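Local atomic coordinates of Lmo2812 protein (Listeria monocytogenes EGD-e, PDB entry 5ZQA), a protein that is a penicillin-binding protein of the S11 peptidase family and probably trims peptidoglycan stem peptides as a serine-type D-Ala-D-Ala carboxypeptidase. Residues A[150-155]-A[175-180]; A[41-46]-A[247-252]. One frame throughout, in Å; residues are numbered along the deposited sequence.

Both interactions lie in the D-alanyl-D-alanine carboxypeptidase region of the chain. Interaction 2 is mostly buried. It pairs strand 37-42 with strand 246-255 inside the antiparallel sheet. Interaction 1 is partly exposed and fixes the loop after helix 139-150 against the first turns of helix 175-188. That helix joins the two sites, because it packs on the same sheet. T175 OG1 and Y41 OH are 3.0 Å apart, a probable hydrogen bond, and the ring of F179 stacks with that of Y41. The chemistry follows the setting. Interaction 1 combines a D177 to S153 grip with packing of M152 and L180. Interaction 2 depends on repeated backbone bonds, with a glutamate added at the strand end.

Interaction 1: residues A[150-155]-A[175-180]; sequences LGMSSK and TKDLFL
The carbonyl ends of L150 and G151 meet L180: G151 O is 3.3 Å from L180 CD2. G151, the first residue past helix 139-150, has positive phi, with two bonds back into the last turn, a Schellman motif. M152 follows and lays its side chain across D177 and L180. Its chain is extended through SD and then bends at chi3 (73°). This puts M152 CE 3.4 Å from D177 O, with D177 CB also close. Nearer the backbone, M152 CG rests 4.2 Å from L180 CD2. S153 makes the polar half of the contact. S153 N donates to D177 OD1 at 2.8 Å and meets it from above the carboxylate plane, 35° out. S153 OG donates to D177 OD2 at 2.6 Å, on the syn side. S153 OG also accepts from K155 N at 3.1 Å, an ST turn. K155 then leads its amine away to the carbonyl of D55. D177 OD2 has a second partner in T156 OG1. The buried carboxylate is thus gripped at both oxygens by one residue, and its rotation is fixed. The two S153 donors, with T156 also bonded to OD2, would tend to favour the charged form.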
ATOM      1  N   LEU A 150      12.545   0.509 -11.017  1.00 18.42           N
ATOM      2  CA  LEU A 150      12.212  -0.813 -10.504  1.00 20.12           C
ATOM      3  C   LEU A 150      11.687  -1.771 -11.559  1.00 19.83           C
ATOM      4  O   LEU A 150      11.608  -2.974 -11.315  1.00 26.23           O
ATOM      5  CB  LEU A 150      11.174  -0.699  -9.397  1.00 21.45           C
ATOM      6  CG  LEU A 150      11.725  -0.122  -8.104  1.00 18.38           C
ATOM      7  CD1 LEU A 150      10.674  -0.246  -7.002  1.00 29.25           C
ATOM      8  CD2 LEU A 150      13.036  -0.800  -7.724  1.00 32.71           C
ATOM      9  N   GLY A 151      11.309  -1.234 -12.713  1.00 17.24           N
ATOM     10  CA  GLY A 151      10.842  -2.055 -13.816  1.00 18.68           C
ATOM     11  C   GLY A 151       9.339  -2.072 -14.035  1.00 17.29           C
ATOM     12  O   GLY A 151       8.838  -2.911 -14.793  1.00 18.09           O
ATOM     13  N   MET A 152       8.606  -1.165 -13.389  1.00 16.10           N
ATOM     14  CA  MET A 152       7.161  -1.111 -13.587  1.00 13.49           C
ATOM     15  C   MET A 152       6.843  -0.592 -14.991  1.00 15.75           C
ATOM     16  O   MET A 152       7.657   0.096 -15.610  1.00 18.31           O
ATOM     17  CB  MET A 152       6.488  -0.245 -12.523  1.00 16.40           C
ATOM     18  CG  MET A 152       6.718  -0.739 -11.104  1.00 17.51           C
ATOM     19  SD  MET A 152       5.968   0.337  -9.857  1.00 19.91           S
ATOM     20  CE  MET A 152       4.231  -0.026 -10.041  1.00 16.35           C
ATOM     21  N   SER A 153       5.657  -0.919 -15.490  1.00 14.82           N
ATOM     22  CA  SER A 153       5.311  -0.602 -16.873  1.00 13.34           C
ATOM     23  C   SER A 153       4.835   0.838 -17.045  1.00 13.65           C
ATOM     24  O   SER A 153       4.608   1.570 -16.071  1.00 14.48           O
ATOM     25  CB  SER A 153       4.232  -1.557 -17.396  1.00 14.57           C
ATOM     26  OG  SER A 153       2.942  -1.103 -17.022  1.00 14.10           O
ATOM     27  N   SER A 154       4.659   1.232 -18.299  1.00 14.32           N
ATOM     28  CA  SER A 154       4.169   2.564 -18.610  1.00 13.55           C
ATOM     29  C   SER A 154       2.700   2.764 -18.242  1.00 13.82           C
ATOM     30  O   SER A 154       2.175   3.871 -18.367  1.00 16.81           O
ATOM     31  CB  SER A 154       4.360   2.858 -20.096  1.00 18.19           C
ATOM     32  OG  SER A 154       3.570   1.975 -20.871  1.00 20.82           O
ATOM     33  N   LYS A 155       2.030   1.714 -17.768  1.00 11.97           N
ATOM     34  CA  LYS A 155       0.639   1.861 -17.366  1.00 12.32           C
ATOM     35  C   LYS A 155       0.491   2.434 -15.960  1.00 12.10           C
ATOM     36  O   LYS A 155      -0.615   2.811 -15.556  1.00 13.16           O
ATOM     37  CB  LYS A 155      -0.096   0.524 -17.452  1.00 14.91           C
ATOM     38  CG  LYS A 155      -0.292   0.067 -18.878  1.00 16.42           C
ATOM     39  CD  LYS A 155      -1.022  -1.260 -18.947  1.00 21.69           C
ATOM     40  CE  LYS A 155      -1.186  -1.701 -20.395  1.00 24.12           C
ATOM     41  NZ  LYS A 155      -1.986  -2.956 -20.510  1.00 27.82           N
ATOM     42  N   THR A 175      -2.701  -4.854 -11.901  1.00  7.53           N
ATOM     43  CA  THR A 175      -2.314  -5.857 -10.911  1.00  9.12           C
ATOM     44  C   THR A 175      -0.889  -6.332 -11.151  1.00  8.65           C
ATOM     45  O   THR A 175      -0.167  -6.629 -10.201  1.00  9.46           O
ATOM     46  CB  THR A 175      -3.223  -7.106 -10.875  1.00 10.22           C
ATOM     47  OG1 THR A 175      -3.047  -7.886 -12.060  1.00 12.44           O
ATOM     48  CG2 THR A 175      -4.677  -6.723 -10.692  1.00 11.59           C
ATOM     49  N   LYS A 176      -0.481  -6.405 -12.417  1.00  8.21           N
ATOM     50  CA  LYS A 176       0.876  -6.827 -12.737  1.00  9.85           C
ATOM     51  C   LYS A 176       1.914  -5.851 -12.163  1.00  9.27           C
ATOM     52  O   LYS A 176       2.893  -6.270 -11.545  1.00  9.70           O
ATOM     53  CB  LYS A 176       1.046  -6.979 -14.252  1.00 11.77           C
ATOM     54  CG  LYS A 176       0.322  -8.181 -14.833  1.00 15.93           C
ATOM     55  CD  LYS A 176       0.614  -8.304 -16.324  1.00 23.54           C
ATOM     56  CE  LYS A 176       0.162  -9.655 -16.858  1.00 24.70           C
ATOM     57  NZ  LYS A 176       0.839 -10.798 -16.166  1.00 27.72           N
ATOM     58  N   ASP A 177       1.698  -4.552 -12.350  1.00  8.21           N
ATOM     59  CA  ASP A 177       2.645  -3.568 -11.827  1.00 10.42           C
ATOM     60  C   ASP A 177       2.616  -3.503 -10.295  1.00  8.13           C
ATOM     61  O   ASP A 177       3.658  -3.328  -9.654  1.00  9.02           O
ATOM     62  CB  ASP A 177       2.348  -2.194 -12.413  1.00 10.32           C
ATOM     63  CG  ASP A 177       2.990  -1.975 -13.768  1.00 13.13           C
ATOM     64  OD1 ASP A 177       3.931  -2.708 -14.146  1.00 15.10           O
ATOM     65  OD2 ASP A 177       2.559  -1.027 -14.450  1.00 14.16           O
ATOM     66  N   LEU A 178       1.428  -3.655  -9.708  1.00  8.07           N
ATOM     67  CA  LEU A 178       1.318  -3.638  -8.254  1.00  7.45           C
ATOM     68  C   LEU A 178       2.023  -4.853  -7.627  1.00  8.36           C
ATOM     69  O   LEU A 178       2.627  -4.733  -6.557  1.00  9.95           O
ATOM     70  CB  LEU A 178      -0.156  -3.567  -7.833  1.00  7.70           C
ATOM     71  CG  LEU A 178      -0.826  -2.226  -8.135  1.00  7.29           C
ATOM     72  CD1 LEU A 178      -2.315  -2.355  -7.928  1.00  8.35           C
ATOM     73  CD2 LEU A 178      -0.244  -1.104  -7.272  1.00  9.75           C
ATOM     74  N   PHE A 179       1.969  -6.005  -8.292  1.00  8.51           N
ATOM     75  CA  PHE A 179       2.745  -7.153  -7.842  1.00  7.67           C
ATOM     76  C   PHE A 179       4.240  -6.835  -7.820  1.00  8.46           C
ATOM     77  O   PHE A 179       4.928  -7.155  -6.859  1.00  9.62           O
ATOM     78  CB  PHE A 179       2.484  -8.373  -8.737  1.00  9.07           C
ATOM     79  CG  PHE A 179       3.497  -9.475  -8.561  1.00  8.47           C
ATOM     80  CD1 PHE A 179       3.690 -10.065  -7.316  1.00 10.90           C
ATOM     81  CD2 PHE A 179       4.255  -9.908  -9.627  1.00 10.72           C
ATOM     82  CE1 PHE A 179       4.622 -11.064  -7.135  1.00 11.05           C
ATOM     83  CE2 PHE A 179       5.199 -10.925  -9.458  1.00 13.72           C
ATOM     84  CZ  PHE A 179       5.377 -11.501  -8.208  1.00 11.30           C
ATOM     85  N   LEU A 180       4.729  -6.202  -8.884  1.00  9.25           N
ATOM     86  CA  LEU A 180       6.145  -5.865  -8.982  1.00  9.10           C
ATOM     87  C   LEU A 180       6.551  -4.890  -7.884  1.00  8.72           C
ATOM     88  O   LEU A 180       7.582  -5.078  -7.236  1.00 10.16           O
ATOM     89  CB  LEU A 180       6.457  -5.272 -10.358  1.00 10.88           C
ATOM     90  CG  LEU A 180       7.928  -4.932 -10.607  1.00 12.69           C
ATOM     91  CD1 LEU A 180       8.850  -6.093 -10.231  1.00 21.32           C
ATOM     92  CD2 LEU A 180       8.116  -4.566 -12.056  1.00 18.03           C
TER

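Interaction 2: residues A[41-46]-A[247-252]; sequences YSVENG and RVISIV
Y41 and I249 form an antiparallel hydrogen-bonded pair, and S42 and V248 form the non-hydrogen-bonded pair beside it. The touching parts run 155° apart. Y41 N donates to I249 O at 2.9 Å, and I249 N returns a bond to Y41 O at 3.0 Å. Y41 O also takes a CA-H...O contact from V248 CA. The strand 37-42 ends at S42, where the chain begins to turn. V43 N still reaches R247 O at 3.0 Å, so the ladder goes one bond beyond the strand.

E44 closes this end. Its chain bends at chi2 (66°) and brings the carboxylate back to the start of the segment 247-252. R247 N donates to E44 OE2 at 2.9 Å, on the syn side and 25° out of the carboxylate plane. E44 OE1 stands close to R247 O, but both are acceptors. The guanidinium of R247 leads away to a salt bridge with D223 and a hydrogen bond with T240.

V43 packs on I249 and R247. CG2 lies anti to its own carbonyl carbon, and this branch does the touching. V43 CG2 is 3.7 Å from I249 CD1 and also touches R247 CG. I249 O and I251 CG1 lie near the plane of the Y41 ring, at its edge. The 4.5 Å from Y41 CE1 to I251 CG1 is a loose approach. Y41 OH also bonds to E51. Helix 175-188 packs on the face of the sheet that carries Y41 and I249. Helix 258-272 packs on the other face, where V248 meets M269.

A five-stranded antiparallel sheet with helices on both faces belongs to the fold of the penicillin-binding and serine beta-lactamase superfamily. Strand 37-42 lies between 48-52 and 246-255, so this pair joins an early strand to one near the end of the chain, as in that fold.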
ATOM      1  N   TYR A  41       0.041 -13.971  -7.231  1.00  7.92           N
ATOM      2  CA  TYR A  41       1.319 -14.334  -7.840  1.00  9.91           C
ATOM      3  C   TYR A  41       2.252 -15.008  -6.845  1.00  9.54           C
ATOM      4  O   TYR A  41       2.262 -14.679  -5.662  1.00 10.58           O
ATOM      5  CB  TYR A  41       2.039 -13.097  -8.399  1.00  9.29           C
ATOM      6  CG  TYR A  41       1.263 -12.278  -9.411  1.00 10.02           C
ATOM      7  CD1 TYR A  41       0.419 -11.261  -8.996  1.00  8.29           C
ATOM      8  CD2 TYR A  41       1.385 -12.512 -10.779  1.00 12.05           C
ATOM      9  CE1 TYR A  41      -0.286 -10.500  -9.892  1.00  9.69           C
ATOM     10  CE2 TYR A  41       0.668 -11.761 -11.694  1.00 11.43           C
ATOM     11  CZ  TYR A  41      -0.167 -10.750 -11.247  1.00 13.07           C
ATOM     12  OH  TYR A  41      -0.883 -10.000 -12.155  1.00 13.00           O
ATOM     13  N   SER A  42       3.073 -15.921  -7.345  1.00  9.91           N
ATOM     14  CA  SER A  42       4.180 -16.467  -6.574  1.00 10.57           C
ATOM     15  C   SER A  42       5.401 -15.545  -6.633  1.00 12.48           C
ATOM     16  O   SER A  42       5.889 -15.212  -7.714  1.00 13.35           O
ATOM     17  CB  SER A  42       4.555 -17.855  -7.095  1.00 14.13           C
ATOM     18  OG  SER A  42       5.707 -18.320  -6.422  1.00 18.21           O
ATOM     19  N   VAL A  43       5.890 -15.129  -5.475  1.00 10.40           N
ATOM     20  CA  VAL A  43       7.046 -14.245  -5.404  1.00 10.74           C
ATOM     21  C   VAL A  43       8.319 -14.909  -5.930  1.00 13.75           C
ATOM     22  O   VAL A  43       9.146 -14.260  -6.574  1.00 16.12           O
ATOM     23  CB  VAL A  43       7.269 -13.768  -3.951  1.00 13.13           C
ATOM     24  CG1 VAL A  43       8.652 -13.164  -3.769  1.00 17.32           C
ATOM     25  CG2 VAL A  43       6.181 -12.773  -3.558  1.00 13.17           C
ATOM     26  N   GLU A  44       8.467 -16.206  -5.677  1.00 13.44           N
ATOM     27  CA  GLU A  44       9.738 -16.871  -5.955  1.00 17.90           C
ATOM     28  C   GLU A  44      10.099 -16.872  -7.448  1.00 17.42           C
ATOM     29  O   GLU A  44      11.250 -16.611  -7.819  1.00 17.39           O
ATOM     30  CB  GLU A  44       9.703 -18.299  -5.411  1.00 18.76           C
ATOM     31  CG  GLU A  44       9.790 -18.382  -3.875  1.00 29.36           C
ATOM     32  CD  GLU A  44       8.574 -17.798  -3.157  1.00 23.87           C
ATOM     33  OE1 GLU A  44       7.431 -17.959  -3.658  1.00 28.59           O
ATOM     34  OE2 GLU A  44       8.767 -17.164  -2.090  1.00 21.66           O
ATOM     35  N   ASN A  45       9.121 -17.136  -8.304  1.00 13.76           N
ATOM     36  CA  ASN A  45       9.401 -17.194  -9.736  1.00 13.13           C
ATOM     37  C   ASN A  45       8.525 -16.281 -10.587  1.00 12.73           C
ATOM     38  O   ASN A  45       8.615 -16.302 -11.814  1.00 13.62           O
ATOM     39  CB  ASN A  45       9.269 -18.636 -10.238  1.00 14.38           C
ATOM     40  CG  ASN A  45       7.844 -19.151 -10.169  1.00 15.10           C
ATOM     41  OD1 ASN A  45       6.988 -18.560  -9.507  1.00 15.44           O
ATOM     42  ND2 ASN A  45       7.583 -20.270 -10.841  1.00 16.38           N
ATOM     43  N   GLY A  46       7.672 -15.486  -9.941  1.00 11.46           N
ATOM     44  CA  GLY A  46       6.801 -14.568 -10.653  1.00 13.29           C
ATOM     45  C   GLY A  46       5.566 -15.176 -11.306  1.00 14.12           C
ATOM     46  O   GLY A  46       4.842 -14.477 -12.019  1.00 14.97           O
ATOM     47  N   ARG A 247       6.226 -17.397  -0.660  1.00  9.48           N
ATOM     48  CA  ARG A 247       5.432 -16.195  -0.446  1.00 11.23           C
ATOM     49  C   ARG A 247       4.573 -15.892  -1.662  1.00  9.60           C
ATOM     50  O   ARG A 247       5.014 -16.053  -2.806  1.00 10.24           O
ATOM     51  CB  ARG A 247       6.337 -14.998  -0.122  1.00  9.90           C
ATOM     52  CG  ARG A 247       5.552 -13.684   0.042  1.00  9.23           C
ATOM     53  CD  ARG A 247       6.408 -12.523   0.579  1.00  9.45           C
ATOM     54  NE  ARG A 247       6.854 -12.770   1.952  1.00 11.69           N
ATOM     55  CZ  ARG A 247       6.109 -12.559   3.036  1.00 10.66           C
ATOM     56  NH1 ARG A 247       4.874 -12.092   2.922  1.00 10.46           N
ATOM     57  NH2 ARG A 247       6.602 -12.826   4.248  1.00 13.48           N
ATOM     58  N   VAL A 248       3.334 -15.471  -1.414  1.00  9.15           N
ATOM     59  CA  VAL A 248       2.474 -15.040  -2.508  1.00  8.78           C
ATOM     60  C   VAL A 248       2.024 -13.616  -2.233  1.00  8.10           C
ATOM     61  O   VAL A 248       2.050 -13.150  -1.084  1.00  9.27           O
ATOM     62  CB  VAL A 248       1.246 -15.957  -2.705  1.00 11.35           C
ATOM     63  CG1 VAL A 248       1.702 -17.402  -2.983  1.00 11.52           C
ATOM     64  CG2 VAL A 248       0.317 -15.899  -1.502  1.00 12.55           C
ATOM     65  N   ILE A 249       1.672 -12.912  -3.304  1.00  6.60           N
ATOM     66  CA  ILE A 249       1.119 -11.574  -3.204  1.00  6.61           C
ATOM     67  C   ILE A 249      -0.194 -11.550  -3.968  1.00  8.79           C
ATOM     68  O   ILE A 249      -0.252 -11.950  -5.134  1.00  9.12           O
ATOM     69  CB  ILE A 249       2.080 -10.521  -3.756  1.00  7.29           C
ATOM     70  CG1 ILE A 249       3.331 -10.454  -2.874  1.00  8.72           C
ATOM     71  CG2 ILE A 249       1.396  -9.150  -3.801  1.00  9.31           C
ATOM     72  CD1 ILE A 249       4.405  -9.524  -3.422  1.00 10.96           C
ATOM     73  N   SER A 250      -1.256 -11.120  -3.294  1.00  7.30           N
ATOM     74  CA  SER A 250      -2.569 -11.018  -3.926  1.00  8.66           C
ATOM     75  C   SER A 250      -2.930  -9.561  -4.154  1.00  8.19           C
ATOM     76  O   SER A 250      -2.583  -8.700  -3.351  1.00  7.89           O
ATOM     77  CB  SER A 250      -3.632 -11.700  -3.063  1.00  9.55           C
ATOM     78  OG  SER A 250      -3.750 -11.048  -1.802  1.00 10.19           O
ATOM     79  N   ILE A 251      -3.619  -9.292  -5.259  1.00  7.94           N
ATOM     80  CA  ILE A 251      -4.086  -7.948  -5.577  1.00  7.69           C
ATOM     81  C   ILE A 251      -5.593  -7.964  -5.826  1.00  8.17           C
ATOM     82  O   ILE A 251      -6.071  -8.753  -6.644  1.00  8.79           O
ATOM     83  CB  ILE A 251      -3.421  -7.384  -6.845  1.00  9.11           C
ATOM     84  CG1 ILE A 251      -1.909  -7.643  -6.861  1.00 14.59           C
ATOM     85  CG2 ILE A 251      -3.771  -5.911  -7.002  1.00  9.71           C
ATOM     86  CD1 ILE A 251      -1.191  -6.875  -5.860  1.00 15.11           C
ATOM     87  N   VAL A 252      -6.325  -7.099  -5.123  1.00  6.91           N
ATOM     88  CA  VAL A 252      -7.764  -6.907  -5.302  1.00  8.39           C
ATOM     89  C   VAL A 252      -8.038  -5.433  -5.556  1.00  8.46           C
ATOM     90  O   VAL A 252      -7.681  -4.594  -4.735  1.00  8.16           O
ATOM     91  CB  VAL A 252      -8.552  -7.381  -4.056  1.00  8.50           C
ATOM     92  CG1 VAL A 252      -9.973  -6.819  -4.052  1.00 11.69           C
ATOM     93  CG2 VAL A 252      -8.554  -8.904  -3.993  1.00 11.64           C
TER